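Local coordinates for protein 3-polyprenyl-4-hydroxybenzoate decarboxylase and related decarboxylases (Pelotomaculum thermopropionicum, PDB 6H6X) that binds prenylated FMN as a UbiD-class enzyme and probably interconverts 2,5-furandicarboxylic acid and 2-furoic acid by decarboxylation and carboxylation, at residues Ala133-Ala138 and Ala187-Val192; Val148-Leu153 and Leu198-Thr203; Gly249-Glu254 and Pro269-Glu274. The protein carries 8 engineered substitutions. All blocks are in the same frame, centred on the assembly; numbering follows the deposited sequence.

Interaction 1: residues Ala133-Ala138 and Ala187-Val192; sequences AAILIA and ALAIGV
Ala187 O is gripped by two groups from the facing strand: Ile137 N donates to Ala187 O over 2.7 Å in a nearly straight bond (171° at the hydrogen), and Leu136 CA brings its C-H to 3.3 Å from Ala187 O. Ala187 N answers Ile137 O, closing the ring of an antiparallel hydrogen-bonded pair. Two residues along, Ile135 and Ala189 repeat the pattern, with Ala189 N 2.9 Å from Ile135 O. Beyond the ladder a water carries the pairing on: it donates to Ala133 O at 2.6 Å and accepts from Gly191 N at 2.8 Å. At Gly191 the chain turns with backbone angles that would jam a CB against the carbonyl O of Ile190.

Side chains alternate between the two faces. On one, Leu188 CG lies anti to its carbonyl carbon (chi1 -62°), and the CD2 methyl reaches across to Leu136, 3.7 Å from Leu136 CG and close to its CB and CD1 as well. On the same face Ala134 CB sits 3.6 Å from Ile190 CG1. On the other, Ile135 CG1 stands between its own backbone N and carbonyl carbon (chi1 67°) and meets Ala189 CB at 3.7 Å, while Ile135 also packs on Val196 and Leu197 of helix 194-199. Backbone bonds from Leu136 to Ser149 and from Leu188 to Ile242 continue the sheet to its next strands. His151, which binds prenylated FMN, rests on Leu136, so the Leu136 side of the sheet lies behind a cofactor-binding residue. With no charged side chain taking part and every touching residue buried, the polar part of the contact is backbone and one water, and the side chains add only apolar packing.

Interaction 2: residues Val148-Leu153 and Leu198-Thr203; sequences VSIHRL and LASQAT. With K (potassium ion), chain G; 4LU (1-deoxy-5-O-phosphono-1-(3,3,4,5-tetramethyl-9,11-dioxo-2,3,8,9,10,11-hexahydro-7H-quinolino[1,8-fg]pteridin-12-ium-7-y l)-D-ribitol), chain I.
Val148 O and Ser200 O meet at a shared potassium ion, 2.9 Å from Val148 O and 2.7 Å from Ser200 O. Ala202 O also binds it, as do three oxygens of the prenylated FMN, among them O5', 2.6 Å from the potassium. Glu210, a further ligand, also binds the manganese and so links the two metals. No hydrogen bond joins the segments directly. Ile150 N donates to the ribityl O2' at 3.1 Å, and Arg152 N to the ring carbonyl O4 at 2.9 Å, nearly straight (166°).

Ile150 CG2 packs on C7 and C8 of the cofactor, whereas CG1, anti to the carbonyl carbon (chi1 -66°), leads to CD1, which lies 3.4 Å from Ser200 OG. The side chain of Gln201 crosses that of Ile150 at about a right angle and puts CD 3.5 Å from the cofactor methyl C8M. An alanine at Gln201 would lack CG and the amide, and would probably leave C8M and the flank of Ile150 with a gap beside them.

Behind this shell, Ser149 OG lies in the plane of the His151 ring, at its edge, 2.7 Å from His151 NE2. Leu164 O bonds ND1, so the ring's rotation is fixed from both nitrogens. The Arg152 side chain makes salt bridges with Glu254 and Glu259, consistent with the Glu-Arg-Glu acid-base network of UbiD enzymes. Ser200 OG is held by Leu197 O, and a type I turn from Ala199 to Ala202 presents the carbonyls of Ser200 and Ala202 to potassium. Strand 146-157 supplies one wall of the pocket and that turn, next to helix 194-199, another; Val148 and Ala199 pack on helix 210-217, Leu198 and Gln201 on helix 294-315.

Interaction 3: residues Gly249-Glu254 and Pro269-Glu274; sequences GVREVE and PRPVVE
Arg270 reaches Glu254 with its side chain crossing the glutamate's obliquely. Its CB lies 4.0 Å from Glu254 CB and near Glu252 O; the chain then extends from CG to NE, carrying CD to 3.4 Å from Glu254 OE2. At the tip NH1 makes a salt bridge with Glu254 OE2 at 2.9 Å, bent at the hydrogen (132°), the carboxylate and guanidinium planes being 52° apart. Pro266 O also bonds NH1, and Glu254 OE2 is shared by Arg270 and Arg152. Tyr130 OH holds Glu254 OE1.

Backbone bonds tie Glu252 and Arg270 both ways, with Glu252 N 2.9 Å from Arg270 O. The Arg251 chain bends at chi2 (-68°), bringing CD beside the Arg270 carbonyl; farther out, Pro271 CG lies over one face of the guanidinium, toward its rim. NH1 meanwhile bonds Val250 O at 2.8 Å, and Glu178 takes NH2. Val272 CG2 touches the aliphatic part of Glu252, whose carboxylate pairs with Arg160. Antiparallel pairing between consecutive strands 252-258 and 264-280 defines a beta hairpin, whose Glu254 pairs with Arg152, consistent with the Glu-Arg-Glu network of UbiD decarboxylases.

All three interactions reach the one antiparallel sheet, but at different depths. Interactions 1 and 2 are buried and lie on neighbouring strands, 130-139 and 146-157; their segments alternate along the chain, and Ile135 packs on Val148 where they touch. Interaction 3 follows later in sequence, is partly exposed, and lies about 20 Å from interaction 2, centre to centre. Arg152 joins the two: its backbone serves the cofactor, its side chain the hairpin. Chemistry follows place: backbone ladder and aliphatic side chains in interaction 1, metal and cofactor oxygens in interaction 2, and charged pairs around a short ladder in interaction 3.

Interaction 1: residues Ala133-Ala138 and Ala187-Val192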
loop_
_atom_site.group_PDB
_atom_site.type_symbol
_atom_site.label_atom_id
_atom_site.label_comp_id
_atom_site.label_asym_id
_atom_site.label_seq_id
_atom_site.Cartn_x
_atom_site.Cartn_y
_atom_site.Cartn_z
ATOM N N ALA B 133 -24.050 -15.213 -2.181
ATOM C CA ALA B 133 -24.586 -13.938 -2.629
ATOM C C ALA B 133 -26.105 -13.811 -2.593
ATOM O O ALA B 133 -26.686 -13.015 -3.326
ATOM C CB ALA B 133 -24.071 -13.624 -4.010
ATOM N N ALA B 134 -26.735 -14.562 -1.728
ATOM C CA ALA B 134 -28.173 -14.595 -1.641
ATOM C C ALA B 134 -28.596 -13.634 -0.571
ATOM O O ALA B 134 -28.108 -13.717 0.548
ATOM C CB ALA B 134 -28.678 -15.979 -1.268
ATOM N N ILE B 135 -29.520 -12.733 -0.911
ATOM C CA ILE B 135 -30.220 -11.975 0.106
ATOM C C ILE B 135 -31.326 -12.844 0.703
ATOM O O ILE B 135 -32.039 -13.526 -0.011
ATOM C CB ILE B 135 -30.737 -10.619 -0.389
ATOM C CG1 ILE B 135 -31.843 -10.743 -1.450
ATOM C CG2 ILE B 135 -29.585 -9.792 -0.905
ATOM C CD1 ILE B 135 -32.468 -9.387 -1.814
ATOM N N LEU B 136 -31.427 -12.850 2.020
ATOM C CA LEU B 136 -32.372 -13.672 2.751
ATOM C C LEU B 136 -33.461 -12.737 3.291
ATOM O O LEU B 136 -33.175 -11.893 4.124
ATOM C CB LEU B 136 -31.689 -14.377 3.909
ATOM C CG LEU B 136 -32.507 -15.480 4.594
ATOM C CD1 LEU B 136 -31.567 -16.490 5.236
ATOM C CD2 LEU B 136 -33.491 -14.933 5.604
ATOM N N ILE B 137 -34.687 -12.885 2.786
ATOM C CA ILE B 137 -35.816 -12.059 3.166
ATOM C C ILE B 137 -36.689 -12.887 4.122
ATOM O O ILE B 137 -37.042 -14.014 3.824
ATOM C CB ILE B 137 -36.598 -11.635 1.918
ATOM C CG1 ILE B 137 -35.703 -10.854 1.000
ATOM C CG2 ILE B 137 -37.812 -10.781 2.271
ATOM C CD1 ILE B 137 -36.078 -10.987 -0.456
ATOM N N ALA B 138 -37.011 -12.316 5.268
ATOM C CA ALA B 138 -37.915 -12.958 6.234
ATOM C C ALA B 138 -38.779 -11.932 6.994
ATOM O O ALA B 138 -38.490 -10.711 7.003
ATOM C CB ALA B 138 -37.112 -13.793 7.197
ATOM N N ALA B 187 -37.253 -16.387 2.080
ATOM C CA ALA B 187 -36.853 -16.466 0.698
ATOM C C ALA B 187 -35.420 -15.965 0.452
ATOM O O ALA B 187 -34.950 -15.036 1.104
ATOM C CB ALA B 187 -37.852 -15.687 -0.146
ATOM N N LEU B 188 -34.767 -16.606 -0.494
ATOM C CA LEU B 188 -33.407 -16.296 -0.859
ATOM C C LEU B 188 -33.405 -15.800 -2.267
ATOM O O LEU B 188 -33.888 -16.494 -3.142
ATOM C CB LEU B 188 -32.571 -17.560 -0.805
ATOM C CG LEU B 188 -32.499 -18.194 0.586
ATOM C CD1 LEU B 188 -31.863 -19.551 0.430
ATOM C CD2 LEU B 188 -31.668 -17.340 1.503
ATOM N N ALA B 189 -32.881 -14.602 -2.514
ATOM C CA ALA B 189 -32.755 -14.110 -3.901
ATOM C C ALA B 189 -31.326 -13.874 -4.311
ATOM O O ALA B 189 -30.593 -13.258 -3.580
ATOM C CB ALA B 189 -33.535 -12.837 -4.031
ATOM N N ILE B 190 -30.969 -14.330 -5.500
ATOM C CA ILE B 190 -29.616 -14.342 -6.023
ATOM C C ILE B 190 -29.627 -13.649 -7.356
ATOM O O ILE B 190 -30.466 -13.917 -8.195
ATOM C CB ILE B 190 -29.112 -15.766 -6.193
ATOM C CG1 ILE B 190 -29.046 -16.503 -4.857
ATOM C CG2 ILE B 190 -27.717 -15.764 -6.823
ATOM C CD1 ILE B 190 -28.836 -18.009 -5.010
ATOM N N GLY B 191 -28.718 -12.709 -7.563
ATOM C CA GLY B 191 -28.633 -12.042 -8.850
ATOM C C GLY B 191 -29.503 -10.822 -8.809
ATOM O O GLY B 191 -30.534 -10.723 -9.513
ATOM N N VAL B 192 -29.078 -9.884 -7.982
ATOM C CA VAL B 192 -29.749 -8.600 -7.876
ATOM C C VAL B 192 -28.784 -7.471 -8.133
ATOM O O VAL B 192 -27.565 -7.623 -8.225
ATOM C CB VAL B 192 -30.428 -8.438 -6.516
ATOM C CG1 VAL B 192 -31.502 -9.480 -6.309
ATOM C CG2 VAL B 192 -29.427 -8.507 -5.350
HETATM O O HOH W 1 -26.948 -11.705 -5.587
#

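Interaction 2: residues Val148-Leu153 and Leu198-Thr203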
loop_
_atom_site.group_PDB
_atom_site.type_symbol
_atom_site.label_atom_id
_atom_site.label_comp_id
_atom_site.label_asym_id
_atom_site.label_seq_id
_atom_site.Cartn_x
_atom_site.Cartn_y
_atom_site.Cartn_z
ATOM N N VAL B 148 -33.909 -8.057 5.697
ATOM C CA VAL B 148 -33.054 -8.652 4.700
ATOM C C VAL B 148 -31.615 -8.702 5.268
ATOM O O VAL B 148 -31.144 -7.740 5.836
ATOM C CB VAL B 148 -33.068 -7.813 3.428
ATOM C CG1 VAL B 148 -32.283 -8.476 2.310
ATOM C CG2 VAL B 148 -34.515 -7.476 3.039
ATOM N N SER B 149 -30.946 -9.828 5.087
ATOM C CA SER B 149 -29.527 -9.993 5.414
ATOM C C SER B 149 -28.897 -11.046 4.487
ATOM O O SER B 149 -29.605 -11.776 3.781
ATOM C CB SER B 149 -29.379 -10.438 6.897
ATOM O OG SER B 149 -30.358 -11.415 7.246
ATOM N N ILE B 150 -27.566 -11.129 4.508
ATOM C CA ILE B 150 -26.865 -12.111 3.691
ATOM C C ILE B 150 -26.181 -13.100 4.622
ATOM O O ILE B 150 -25.411 -12.704 5.500
ATOM C CB ILE B 150 -25.817 -11.441 2.771
ATOM C CG1 ILE B 150 -26.524 -10.575 1.742
ATOM C CG2 ILE B 150 -24.941 -12.503 2.070
ATOM C CD1 ILE B 150 -25.570 -9.892 0.767
ATOM N N HIS B 151 -26.430 -14.377 4.382
ATOM C CA HIS B 151 -25.875 -15.507 5.177
ATOM C C HIS B 151 -25.254 -16.504 4.225
ATOM O O HIS B 151 -25.783 -16.750 3.120
ATOM C CB HIS B 151 -26.985 -16.183 6.011
ATOM C CG HIS B 151 -27.693 -15.217 6.898
ATOM N ND1 HIS B 151 -27.329 -15.006 8.206
ATOM C CD2 HIS B 151 -28.651 -14.301 6.624
ATOM C CE1 HIS B 151 -28.062 -14.026 8.714
ATOM N NE2 HIS B 151 -28.864 -13.573 7.769
ATOM N N ARG B 152 -24.099 -17.049 4.609
ATOM C CA ARG B 152 -23.560 -18.182 3.885
ATOM C C ARG B 152 -24.492 -19.386 4.067
ATOM O O ARG B 152 -25.048 -19.593 5.141
ATOM C CB ARG B 152 -22.140 -18.488 4.315
ATOM C CG ARG B 152 -22.009 -19.162 5.661
ATOM C CD ARG B 152 -20.552 -19.260 6.069
ATOM N NE ARG B 152 -20.398 -20.145 7.221
ATOM C CZ ARG B 152 -19.527 -20.008 8.224
ATOM N NH1 ARG B 152 -18.664 -18.982 8.301
ATOM N NH2 ARG B 152 -19.536 -20.917 9.188
ATOM N N LEU B 153 -24.702 -20.120 2.986
ATOM C CA LEU B 153 -25.558 -21.276 2.988
ATOM C C LEU B 153 -24.758 -22.462 2.428
ATOM O O LEU B 153 -24.289 -22.438 1.292
ATOM C CB LEU B 153 -26.777 -20.998 2.124
ATOM C CG LEU B 153 -27.580 -19.813 2.620
ATOM C CD1 LEU B 153 -28.275 -19.115 1.499
ATOM C CD2 LEU B 153 -28.572 -20.288 3.644
ATOM N N LEU B 198 -26.050 -3.851 -1.317
ATOM C CA LEU B 198 -25.584 -2.810 -0.426
ATOM C C LEU B 198 -26.627 -2.499 0.634
ATOM O O LEU B 198 -26.331 -2.494 1.826
ATOM C CB LEU B 198 -25.172 -1.613 -1.242
ATOM C CG LEU B 198 -24.586 -0.414 -0.532
ATOM C CD1 LEU B 198 -23.317 -0.771 0.181
ATOM C CD2 LEU B 198 -24.250 0.610 -1.605
ATOM N N ALA B 199 -27.882 -2.378 0.238
ATOM C CA ALA B 199 -28.967 -2.163 1.210
ATOM C C ALA B 199 -29.147 -3.274 2.218
ATOM O O ALA B 199 -29.549 -3.001 3.353
ATOM C CB ALA B 199 -30.279 -1.920 0.518
ATOM N N SER B 200 -28.862 -4.518 1.840
ATOM C CA SER B 200 -28.996 -5.635 2.758
ATOM C C SER B 200 -27.986 -5.611 3.911
ATOM O O SER B 200 -28.138 -6.384 4.866
ATOM C CB SER B 200 -28.821 -6.962 2.006
ATOM O OG SER B 200 -27.435 -7.166 1.684
ATOM N N GLN B 201 -26.940 -4.808 3.783
ATOM C CA GLN B 201 -25.909 -4.626 4.813
ATOM C C GLN B 201 -26.139 -3.436 5.741
ATOM O O GLN B 201 -25.322 -3.165 6.588
ATOM C CB GLN B 201 -24.539 -4.497 4.112
ATOM C CG GLN B 201 -24.219 -5.727 3.283
ATOM C CD GLN B 201 -24.280 -6.983 4.154
ATOM O OE1 GLN B 201 -25.215 -7.838 4.057
ATOM N NE2 GLN B 201 -23.305 -7.085 5.047
ATOM N N ALA B 202 -27.211 -2.682 5.567
ATOM C CA ALA B 202 -27.563 -1.637 6.570
ATOM C C ALA B 202 -27.791 -2.242 7.963
ATOM O O ALA B 202 -28.503 -3.271 8.139
ATOM C CB ALA B 202 -28.788 -0.844 6.154
ATOM N N THR B 203 -27.151 -1.602 8.930
ATOM C CA THR B 203 -27.268 -1.946 10.332
ATOM C C THR B 203 -28.222 -0.901 10.886
ATOM O O THR B 203 -27.911 0.293 10.895
ATOM C CB THR B 203 -25.894 -1.883 11.041
ATOM O OG1 THR B 203 -24.913 -2.609 10.282
ATOM C CG2 THR B 203 -25.984 -2.451 12.474
HETATM K K K G . -29.369 -6.056 7.292
HETATM C C9 4LU I . -22.501 -10.394 4.573
HETATM C C8 4LU I . -21.982 -10.460 3.246
HETATM C C7 4LU I . -21.411 -11.623 2.717
HETATM C C10 4LU I . -23.165 -12.626 7.526
HETATM C C6 4LU I . -21.124 -12.764 3.677
HETATM N N3 4LU I . -24.059 -14.992 8.706
HETATM C C2 4LU I . -24.441 -13.778 9.218
HETATM C C13 4LU I . -19.666 -14.414 2.072
HETATM C C5 4LU I . -20.528 -14.148 3.290
HETATM C C1 4LU I . -20.729 -14.805 5.653
HETATM O O2 4LU I . -25.211 -13.740 10.227
HETATM N N1 4LU I . -24.010 -12.622 8.630
HETATM C C4 4LU I . -23.234 -15.106 7.622
HETATM O O4 4LU I . -22.921 -16.238 7.173
HETATM C C4A 4LU I . -22.728 -13.849 6.965
HETATM N N5 4LU I . -21.891 -13.868 5.801
HETATM C C3 4LU I . -20.442 -15.154 4.386
HETATM C C12 4LU I . -21.807 -14.810 2.701
HETATM C C5A 4LU I . -21.818 -12.719 4.967
HETATM C C7M 4LU I . -20.860 -11.640 1.292
HETATM C C8M 4LU I . -22.157 -9.205 2.433
HETATM C C9A 4LU I . -22.414 -11.459 5.494
HETATM N N10 4LU I . -22.757 -11.419 6.900
HETATM C "C1'" 4LU I . -23.179 -10.177 7.545
HETATM C "C2'" 4LU I . -24.682 -9.820 7.493
HETATM O "O2'" 4LU I . -25.278 -10.026 6.208
HETATM C "C3'" 4LU I . -24.816 -8.342 7.825
HETATM O "O3'" 4LU I . -24.081 -8.055 9.018
HETATM C "C4'" 4LU I . -26.280 -7.905 7.931
HETATM O "O4'" 4LU I . -26.483 -6.466 7.795
HETATM C "C5'" 4LU I . -26.992 -8.313 9.209
HETATM O "O5'" 4LU I . -28.300 -7.750 8.973
HETATM P P 4LU I . -29.384 -7.484 10.155
HETATM O O2P 4LU I . -30.708 -7.100 9.470
HETATM O O3P 4LU I . -29.547 -8.848 10.887
HETATM O O1P 4LU I . -28.785 -6.332 10.964
#

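Interaction 3: residues Gly249-Glu254 and Pro269-Glu274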
loop_
_atom_site.group_PDB
_atom_site.type_symbol
_atom_site.label_atom_id
_atom_site.label_comp_id
_atom_site.label_asym_id
_atom_site.label_seq_id
_atom_site.Cartn_x
_atom_site.Cartn_y
_atom_site.Cartn_z
ATOM N N GLY B 249 -35.674 -26.151 16.036
ATOM C CA GLY B 249 -34.932 -27.140 16.816
ATOM C C GLY B 249 -33.783 -27.862 16.118
ATOM O O GLY B 249 -32.774 -28.171 16.762
ATOM N N VAL B 250 -33.886 -28.113 14.817
ATOM C CA VAL B 250 -32.850 -28.880 14.141
ATOM C C VAL B 250 -31.521 -28.112 14.148
ATOM O O VAL B 250 -31.471 -26.876 13.961
ATOM C CB VAL B 250 -33.239 -29.231 12.685
ATOM C CG1 VAL B 250 -32.115 -30.006 12.001
ATOM C CG2 VAL B 250 -34.523 -30.032 12.666
ATOM N N ARG B 251 -30.456 -28.871 14.390
ATOM C CA ARG B 251 -29.072 -28.385 14.351
ATOM C C ARG B 251 -28.247 -29.434 13.649
ATOM O O ARG B 251 -28.272 -30.598 14.041
ATOM C CB ARG B 251 -28.520 -28.157 15.754
ATOM C CG ARG B 251 -29.233 -27.061 16.529
ATOM C CD ARG B 251 -28.956 -25.698 15.894
ATOM N NE ARG B 251 -29.523 -24.613 16.703
ATOM C CZ ARG B 251 -30.783 -24.189 16.644
ATOM N NH1 ARG B 251 -31.656 -24.736 15.800
ATOM N NH2 ARG B 251 -31.179 -23.216 17.458
ATOM N N GLU B 252 -27.563 -29.033 12.577
ATOM C CA GLU B 252 -26.625 -29.898 11.853
ATOM C C GLU B 252 -25.337 -29.161 11.637
ATOM O O GLU B 252 -25.311 -27.927 11.661
ATOM C CB GLU B 252 -27.207 -30.357 10.520
ATOM C CG GLU B 252 -28.390 -31.308 10.731
ATOM C CD GLU B 252 -29.120 -31.715 9.460
ATOM O OE1 GLU B 252 -28.717 -31.338 8.329
ATOM O OE2 GLU B 252 -30.141 -32.420 9.606
ATOM N N VAL B 253 -24.276 -29.924 11.422
ATOM C CA VAL B 253 -22.952 -29.349 11.368
ATOM C C VAL B 253 -22.798 -28.565 10.061
ATOM O O VAL B 253 -22.961 -29.087 8.947
ATOM C CB VAL B 253 -21.834 -30.403 11.517
ATOM C CG1 VAL B 253 -20.470 -29.730 11.399
ATOM C CG2 VAL B 253 -21.944 -31.141 12.853
ATOM N N GLU B 254 -22.499 -27.287 10.218
ATOM C CA GLU B 254 -22.241 -26.392 9.074
ATOM C C GLU B 254 -20.788 -25.948 9.183
ATOM O O GLU B 254 -20.292 -25.603 10.275
ATOM C CB GLU B 254 -23.209 -25.198 9.112
ATOM C CG GLU B 254 -23.078 -24.200 7.967
ATOM C CD GLU B 254 -21.935 -23.183 8.130
ATOM O OE1 GLU B 254 -21.330 -22.789 7.107
ATOM O OE2 GLU B 254 -21.618 -22.769 9.270
ATOM N N PRO B 269 -22.611 -27.114 15.117
ATOM C CA PRO B 269 -24.043 -27.385 14.859
ATOM C C PRO B 269 -24.888 -26.101 14.716
ATOM O O PRO B 269 -24.884 -25.244 15.613
ATOM C CB PRO B 269 -24.485 -28.194 16.106
ATOM C CG PRO B 269 -23.232 -28.622 16.795
ATOM C CD PRO B 269 -22.205 -27.584 16.461
ATOM N N ARG B 270 -25.627 -25.992 13.609
ATOM C CA ARG B 270 -26.302 -24.742 13.217
ATOM C C ARG B 270 -27.640 -25.000 12.544
ATOM O O ARG B 270 -27.936 -26.142 12.168
ATOM C CB ARG B 270 -25.380 -23.946 12.274
ATOM C CG ARG B 270 -24.281 -23.228 13.048
ATOM C CD ARG B 270 -23.297 -22.466 12.206
ATOM N NE ARG B 270 -22.211 -21.999 13.059
ATOM C CZ ARG B 270 -20.913 -22.259 12.884
ATOM N NH1 ARG B 270 -20.454 -22.993 11.863
ATOM N NH2 ARG B 270 -20.050 -21.757 13.756
ATOM N N PRO B 271 -28.453 -23.941 12.355
ATOM C CA PRO B 271 -29.767 -24.203 11.769
ATOM C C PRO B 271 -29.708 -24.718 10.367
ATOM O O PRO B 271 -28.661 -24.703 9.717
ATOM C CB PRO B 271 -30.459 -22.855 11.834
ATOM C CG PRO B 271 -29.888 -22.255 13.071
ATOM C CD PRO B 271 -28.431 -22.643 13.046
ATOM N N VAL B 272 -30.861 -25.176 9.910
ATOM C CA VAL B 272 -31.002 -25.837 8.624
ATOM C C VAL B 272 -32.221 -25.251 7.892
ATOM O O VAL B 272 -33.233 -25.017 8.486
ATOM C CB VAL B 272 -31.192 -27.357 8.824
ATOM C CG1 VAL B 272 -31.432 -28.063 7.504
ATOM C CG2 VAL B 272 -29.957 -27.945 9.495
ATOM N N VAL B 273 -32.088 -25.030 6.598
ATOM C CA VAL B 273 -33.141 -24.576 5.753
ATOM C C VAL B 273 -33.533 -25.753 4.895
ATOM O O VAL B 273 -32.671 -26.335 4.244
ATOM C CB VAL B 273 -32.656 -23.447 4.787
ATOM C CG1 VAL B 273 -33.731 -23.088 3.762
ATOM C CG2 VAL B 273 -32.253 -22.207 5.571
ATOM N N GLU B 274 -34.823 -26.087 4.891
ATOM C CA GLU B 274 -35.417 -26.997 3.904
ATOM C C GLU B 274 -35.987 -26.148 2.781
ATOM O O GLU B 274 -36.767 -25.222 3.029
ATOM C CB GLU B 274 -36.540 -27.831 4.547
ATOM C CG GLU B 274 -37.387 -28.666 3.577
ATOM C CD GLU B 274 -38.347 -29.653 4.284
ATOM O OE1 GLU B 274 -39.577 -29.609 4.020
ATOM O OE2 GLU B 274 -37.887 -30.483 5.106
#